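Local coordinates for bacterioferritin comigratory protein (Xylella fastidiosa, PDB 3IXR) that probably reduces hydrogen peroxide and organic hydroperoxides as a PrxQ-type, thiol-dependent peroxiredoxin of the AhpC/TSA family, at residues V88-H99 with F110-C121. The protein carries 1 engineered substitution. Sequence-based numbering, arbitrary orientation.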
ATOM      1  N   VAL A  88      -6.113   0.189  -5.475  1.00 15.02           N
ATOM      2  CA  VAL A  88      -5.269   0.614  -4.372  1.00 13.31           C
ATOM      3  C   VAL A  88      -5.482  -0.249  -3.171  1.00 12.92           C
ATOM      4  O   VAL A  88      -6.641  -0.587  -2.895  1.00 15.47           O
ATOM      5  CB  VAL A  88      -5.642   2.058  -3.946  1.00 13.42           C
ATOM      6  CG1 VAL A  88      -4.849   2.548  -2.696  1.00 14.41           C
ATOM      7  CG2 VAL A  88      -5.403   3.059  -5.221  1.00 13.28           C
ATOM      8  N   LEU A  89      -4.402  -0.597  -2.469  1.00 10.76           N
ATOM      9  CA  LEU A  89      -4.517  -1.278  -1.173  1.00 11.47           C
ATOM     10  C   LEU A  89      -3.590  -0.558  -0.226  1.00 12.17           C
ATOM     11  O   LEU A  89      -2.375  -0.399  -0.511  1.00 13.20           O
ATOM     12  CB  LEU A  89      -3.946  -2.707  -1.319  1.00 14.61           C
ATOM     13  CG  LEU A  89      -4.797  -3.876  -1.717  1.00 20.40           C
ATOM     14  CD1 LEU A  89      -3.833  -5.094  -1.452  1.00 17.01           C
ATOM     15  CD2 LEU A  89      -6.042  -3.997  -0.799  1.00 21.78           C
ATOM     16  N   GLY A  90      -4.104  -0.142   0.953  1.00 12.55           N
ATOM     17  CA  GLY A  90      -3.221   0.419   1.959  1.00 11.73           C
ATOM     18  C   GLY A  90      -2.796  -0.722   2.933  1.00 12.50           C
ATOM     19  O   GLY A  90      -3.521  -1.746   3.056  1.00 14.15           O
ATOM     20  N   VAL A  91      -1.707  -0.515   3.589  1.00 10.62           N
ATOM     21  CA  VAL A  91      -1.090  -1.496   4.548  1.00  9.76           C
ATOM     22  C   VAL A  91      -0.503  -0.881   5.791  1.00 11.44           C
ATOM     23  O   VAL A  91       0.308   0.085   5.728  1.00 10.76           O
ATOM     24  CB  VAL A  91       0.060  -2.255   3.840  1.00 11.12           C
ATOM     25  CG1 VAL A  91       0.505  -3.468   4.745  1.00 14.67           C
ATOM     26  CG2 VAL A  91      -0.334  -2.770   2.443  1.00  9.65           C
ATOM     27  N   SER A  92      -0.871  -1.412   6.989  1.00  9.59           N
ATOM     28  CA  SER A  92      -0.077  -1.158   8.235  1.00 10.55           C
ATOM     29  C   SER A  92      -0.204  -2.417   9.051  1.00 12.88           C
ATOM     30  O   SER A  92      -0.851  -3.306   8.589  1.00 12.40           O
ATOM     31  CB  SER A  92      -0.675   0.020   9.007  1.00 12.25           C
ATOM     32  OG  SER A  92      -1.866  -0.343   9.686  1.00 12.80           O
ATOM     33  N   ARG A  93       0.458  -2.448  10.192  1.00 13.96           N
ATOM     34  CA  ARG A  93       0.407  -3.690  10.993  1.00 13.75           C
ATOM     35  C   ARG A  93      -0.787  -3.609  11.981  1.00 15.42           C
ATOM     36  O   ARG A  93      -0.951  -4.505  12.843  1.00 18.83           O
ATOM     37  CB  ARG A  93       1.674  -3.807  11.753  1.00 12.97           C
ATOM     38  CG  ARG A  93       2.886  -3.977  10.892  1.00 14.72           C
ATOM     39  CD  ARG A  93       3.430  -2.477  11.213  1.00 32.45           C
ATOM     40  NE  ARG A  93       4.532  -2.761  12.081  1.00 23.24           N
ATOM     41  CZ  ARG A  93       5.255  -2.135  13.005  1.00 26.36           C
ATOM     42  NH1 ARG A  93       5.252  -0.848  13.374  1.00 26.41           N
ATOM     43  NH2 ARG A  93       6.170  -2.958  13.539  1.00 21.79           N
ATOM     44  N   ASP A  94      -1.653  -2.631  11.884  1.00 14.01           N
ATOM     45  CA  ASP A  94      -2.803  -2.552  12.830  1.00 12.95           C
ATOM     46  C   ASP A  94      -3.786  -3.657  12.543  1.00 12.82           C
ATOM     47  O   ASP A  94      -3.812  -4.288  11.513  1.00 13.64           O
ATOM     48  CB  ASP A  94      -3.549  -1.193  12.623  1.00 13.95           C
ATOM     49  CG  ASP A  94      -2.680  -0.041  13.030  1.00 19.90           C
ATOM     50  OD1 ASP A  94      -2.370   0.080  14.236  1.00 21.51           O
ATOM     51  OD2 ASP A  94      -2.228   0.737  12.105  1.00 15.64           O
ATOM     52  N   SER A  95      -4.592  -3.940  13.575  1.00 15.60           N
ATOM     53  CA  SER A  95      -5.545  -4.990  13.453  1.00 14.36           C
ATOM     54  C   SER A  95      -6.643  -4.777  12.475  1.00 15.60           C
ATOM     55  O   SER A  95      -6.917  -3.626  12.009  1.00 13.66           O
ATOM     56  CB  SER A  95      -6.208  -5.223  14.808  1.00 16.90           C
ATOM     57  OG  SER A  95      -6.954  -4.043  15.217  1.00 17.76           O
ATOM     58  N   VAL A  96      -7.344  -5.846  12.064  1.00 15.87           N
ATOM     59  CA  VAL A  96      -8.561  -5.692  11.307  1.00 16.08           C
ATOM     60  C   VAL A  96      -9.598  -4.773  12.025  1.00 15.73           C
ATOM     61  O   VAL A  96     -10.283  -3.966  11.366  1.00 14.77           O
ATOM     62  CB  VAL A  96      -9.217  -7.063  10.956  1.00 16.99           C
ATOM     63  CG1 VAL A  96     -10.552  -6.854  10.214  1.00 19.60           C
ATOM     64  CG2 VAL A  96      -8.214  -7.818  10.041  1.00 18.22           C
ATOM     65  N   LYS A  97      -9.739  -4.957  13.331  1.00 16.57           N
ATOM     66  CA  LYS A  97     -10.704  -4.095  14.072  1.00 16.41           C
ATOM     67  C   LYS A  97     -10.360  -2.657  13.950  1.00 16.28           C
ATOM     68  O   LYS A  97     -11.257  -1.811  13.616  1.00 17.14           O
ATOM     69  CB  LYS A  97     -10.690  -4.513  15.548  1.00 18.12           C
ATOM     70  CG  LYS A  97     -11.617  -3.690  16.351  1.00 23.40           C
ATOM     71  CD  LYS A  97     -11.621  -4.187  17.811  1.00 32.96           C
ATOM     72  CE  LYS A  97     -12.872  -4.931  18.037  1.00 38.77           C
ATOM     73  NZ  LYS A  97     -12.793  -6.153  17.247  1.00 42.45           N
ATOM     74  N   SER A  98      -9.076  -2.381  14.116  1.00 14.25           N
ATOM     75  CA  SER A  98      -8.596  -0.972  13.983  1.00 15.17           C
ATOM     76  C   SER A  98      -8.897  -0.467  12.562  1.00 14.22           C
ATOM     77  O   SER A  98      -9.341   0.715  12.325  1.00 14.63           O
ATOM     78  CB  SER A  98      -7.095  -0.932  14.213  1.00 16.31           C
ATOM     79  OG  SER A  98      -6.589   0.430  14.051  1.00 15.37           O
ATOM     80  N   HIS A  99      -8.511  -1.266  11.558  1.00 13.12           N
ATOM     81  CA  HIS A  99      -8.797  -0.885  10.136  1.00 12.57           C
ATOM     82  C   HIS A  99     -10.268  -0.622   9.847  1.00 12.28           C
ATOM     83  O   HIS A  99     -10.614   0.280   9.098  1.00 14.95           O
ATOM     84  CB  HIS A  99      -8.327  -1.992   9.175  1.00 12.13           C
ATOM     85  CG  HIS A  99      -6.840  -2.030   8.969  1.00 13.09           C
ATOM     86  ND1 HIS A  99      -5.977  -1.100   9.514  1.00 11.40           N
ATOM     87  CD2 HIS A  99      -6.075  -2.850   8.195  1.00 15.59           C
ATOM     88  CE1 HIS A  99      -4.743  -1.347   9.088  1.00 12.19           C
ATOM     89  NE2 HIS A  99      -4.784  -2.420   8.319  1.00 14.76           N
ATOM     90  N   PHE A 110     -11.656   1.633  -0.584  1.00 16.64           N
ATOM     91  CA  PHE A 110     -10.690   0.566  -0.924  1.00 15.27           C
ATOM     92  C   PHE A 110     -10.251  -0.125   0.401  1.00 15.49           C
ATOM     93  O   PHE A 110     -10.431   0.411   1.517  1.00 16.77           O
ATOM     94  CB  PHE A 110      -9.461   1.232  -1.659  1.00 15.85           C
ATOM     95  CG  PHE A 110      -8.791   2.273  -0.804  1.00 14.29           C
ATOM     96  CD1 PHE A 110      -7.771   1.932   0.121  1.00 11.72           C
ATOM     97  CD2 PHE A 110      -9.179   3.575  -0.849  1.00 14.45           C
ATOM     98  CE1 PHE A 110      -7.127   2.803   0.968  1.00 13.01           C
ATOM     99  CE2 PHE A 110      -8.515   4.525   0.038  1.00 16.16           C
ATOM    100  CZ  PHE A 110      -7.496   4.152   0.981  1.00 15.37           C
ATOM    101  N   PRO A 111      -9.685  -1.292   0.279  1.00 15.70           N
ATOM    102  CA  PRO A 111      -9.362  -2.038   1.473  1.00 14.90           C
ATOM    103  C   PRO A 111      -8.049  -1.702   2.127  1.00 13.45           C
ATOM    104  O   PRO A 111      -7.157  -1.219   1.422  1.00 13.00           O
ATOM    105  CB  PRO A 111      -9.225  -3.506   0.919  1.00 15.39           C
ATOM    106  CG  PRO A 111      -9.830  -3.504  -0.412  1.00 18.21           C
ATOM    107  CD  PRO A 111      -9.514  -2.123  -0.937  1.00 16.34           C
ATOM    108  N   LEU A 112      -7.864  -2.044   3.398  1.00 13.60           N
ATOM    109  CA  LEU A 112      -6.610  -1.909   4.138  1.00 14.30           C
ATOM    110  C   LEU A 112      -6.154  -3.316   4.547  1.00 14.47           C
ATOM    111  O   LEU A 112      -6.976  -4.047   5.176  1.00 16.05           O
ATOM    112  CB  LEU A 112      -6.725  -1.062   5.450  1.00 14.01           C
ATOM    113  CG  LEU A 112      -7.276   0.365   5.174  1.00 14.09           C
ATOM    114  CD1 LEU A 112      -7.562   1.142   6.513  1.00 13.44           C
ATOM    115  CD2 LEU A 112      -6.310   1.167   4.193  1.00 13.85           C
ATOM    116  N   VAL A 113      -4.891  -3.669   4.237  1.00 11.70           N
ATOM    117  CA  VAL A 113      -4.351  -4.920   4.771  1.00 13.49           C
ATOM    118  C   VAL A 113      -3.938  -4.805   6.197  1.00 12.33           C
ATOM    119  O   VAL A 113      -3.171  -3.871   6.584  1.00 11.67           O
ATOM    120  CB  VAL A 113      -3.067  -5.242   4.006  1.00 12.03           C
ATOM    121  CG1 VAL A 113      -2.451  -6.627   4.463  1.00 14.61           C
ATOM    122  CG2 VAL A 113      -3.457  -5.331   2.620  1.00 14.94           C
ATOM    123  N   SER A 114      -4.420  -5.739   7.049  1.00 12.00           N
ATOM    124  CA  SER A 114      -3.904  -5.823   8.421  1.00 13.05           C
ATOM    125  C   SER A 114      -2.724  -6.758   8.367  1.00 15.28           C
ATOM    126  O   SER A 114      -2.922  -8.027   8.312  1.00 15.65           O
ATOM    127  CB  SER A 114      -5.010  -6.432   9.305  1.00 13.38           C
ATOM    128  OG  SER A 114      -4.505  -6.681  10.599  1.00 16.96           O
ATOM    129  N   ASP A 115      -1.533  -6.176   8.346  1.00 13.25           N
ATOM    130  CA  ASP A 115      -0.266  -6.928   8.191  1.00 13.17           C
ATOM    131  C   ASP A 115       0.264  -7.247   9.552  1.00 13.69           C
ATOM    132  O   ASP A 115       1.340  -6.809   9.975  1.00 15.29           O
ATOM    133  CB  ASP A 115       0.716  -6.160   7.277  1.00 10.39           C
ATOM    134  CG  ASP A 115       1.943  -6.948   6.915  1.00 13.01           C
ATOM    135  OD1 ASP A 115       3.047  -6.391   6.970  1.00 14.75           O
ATOM    136  OD2 ASP A 115       1.736  -8.122   6.564  1.00 18.09           O
ATOM    137  N   SER A 116      -0.535  -7.941  10.352  1.00 17.54           N
ATOM    138  CA  SER A 116      -0.215  -7.979  11.775  1.00 19.92           C
ATOM    139  C   SER A 116       0.941  -8.917  12.090  1.00 21.52           C
ATOM    140  O   SER A 116       1.428  -8.908  13.236  1.00 23.21           O
ATOM    141  CB  SER A 116      -1.392  -8.454  12.598  1.00 21.30           C
ATOM    142  OG  SER A 116      -1.920  -9.679  12.053  1.00 27.24           O
ATOM    143  N   ASP A 117       1.370  -9.724  11.118  1.00 21.91           N
ATOM    144  CA  ASP A 117       2.630 -10.511  11.280  1.00 21.79           C
ATOM    145  C   ASP A 117       3.826  -9.836  10.604  1.00 20.21           C
ATOM    146  O   ASP A 117       4.967 -10.329  10.611  1.00 20.96           O
ATOM    147  CB  ASP A 117       2.465 -11.905  10.725  1.00 23.72           C
ATOM    148  CG  ASP A 117       1.300 -12.668  11.415  1.00 29.37           C
ATOM    149  OD1 ASP A 117       1.244 -12.680  12.704  1.00 35.49           O
ATOM    150  OD2 ASP A 117       0.435 -13.195  10.668  1.00 36.17           O
ATOM    151  N   ALA A 118       3.564  -8.650  10.088  1.00 17.37           N
ATOM    152  CA  ALA A 118       4.645  -7.872   9.422  1.00 16.35           C
ATOM    153  C   ALA A 118       5.242  -8.580   8.186  1.00 17.06           C
ATOM    154  O   ALA A 118       6.341  -8.196   7.769  1.00 14.76           O
ATOM    155  CB  ALA A 118       5.742  -7.356  10.382  1.00 16.01           C
ATOM    156  N   ILE A 119       4.517  -9.533   7.621  1.00 16.51           N
ATOM    157  CA  ILE A 119       5.064 -10.274   6.451  1.00 17.77           C
ATOM    158  C   ILE A 119       5.171  -9.382   5.230  1.00 15.44           C
ATOM    159  O   ILE A 119       6.233  -9.381   4.586  1.00 16.75           O
ATOM    160  CB  ILE A 119       4.237 -11.556   6.154  1.00 19.56           C
ATOM    161  CG1 ILE A 119       4.507 -12.497   7.360  1.00 23.26           C
ATOM    162  CG2 ILE A 119       4.558 -12.110   4.664  1.00 19.50           C
ATOM    163  CD1 ILE A 119       3.464 -13.590   7.568  1.00 28.79           C
ATOM    164  N   LEU A 120       4.124  -8.583   4.902  1.00 14.50           N
ATOM    165  CA  LEU A 120       4.311  -7.773   3.711  1.00 15.42           C
ATOM    166  C   LEU A 120       5.352  -6.689   3.989  1.00 13.63           C
ATOM    167  O   LEU A 120       6.116  -6.273   3.107  1.00 14.08           O
ATOM    168  CB  LEU A 120       3.042  -6.977   3.368  1.00 17.25           C
ATOM    169  CG  LEU A 120       2.074  -7.739   2.603  1.00 17.43           C
ATOM    170  CD1 LEU A 120       0.935  -6.790   2.245  1.00 15.27           C
ATOM    171  CD2 LEU A 120       2.613  -8.461   1.367  1.00 20.77           C
ATOM    172  N   CYS A 121       5.339  -6.127   5.200  1.00 13.92           N
ATOM    173  CA  CYS A 121       6.240  -5.041   5.576  1.00 14.71           C
ATOM    174  C   CYS A 121       7.711  -5.490   5.433  1.00 15.32           C
ATOM    175  O   CYS A 121       8.511  -4.779   4.910  1.00 16.14           O
ATOM    176  CB  CYS A 121       5.953  -4.596   7.034  1.00 13.82           C
ATOM    177  SG  CYS A 121       4.520  -3.535   7.194  1.00 16.04           S
TER
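G90 and V91 pair in parallel with L112 and V113, the strand segments running 33° apart, as neighbouring strands of a beta-alpha-beta unit in the thioredoxin-like fold of peroxiredoxins; helix 96-106 makes the crossover. G90 N reaches P111 O, V113 N returns to G90 O at 2.6 Å, and D115 N closes the ladder on S92 O. V91 and V113 stand side by side on one face of the sheet, while L89 CD2 lies 3.7 Å from P111 CB. On the face carrying L112, V88 CG1 sits over the F110 ring, with both side chains packed against helix 65-82.

H99 drops from the first turn of the crossover helix onto strand 112-114. L112 CB makes a CH-pi contact with one face of the H99 imidazole, 3.6 Å from the centroid, and D94 O lies over the opposite face. A trans chi1 (173°) carries S114 OG away from its own N and to D94 O, 2.7 Å off. D62 OD2 is hydrogen-bonded to H99 ND1. H99 NE2 donates to V113 O at 2.8 Å, and bonds at both nitrogens fix the ring's rotation; V113 O lies in the imidazole plane, but NE2 stands 61° out of the carbonyl plane.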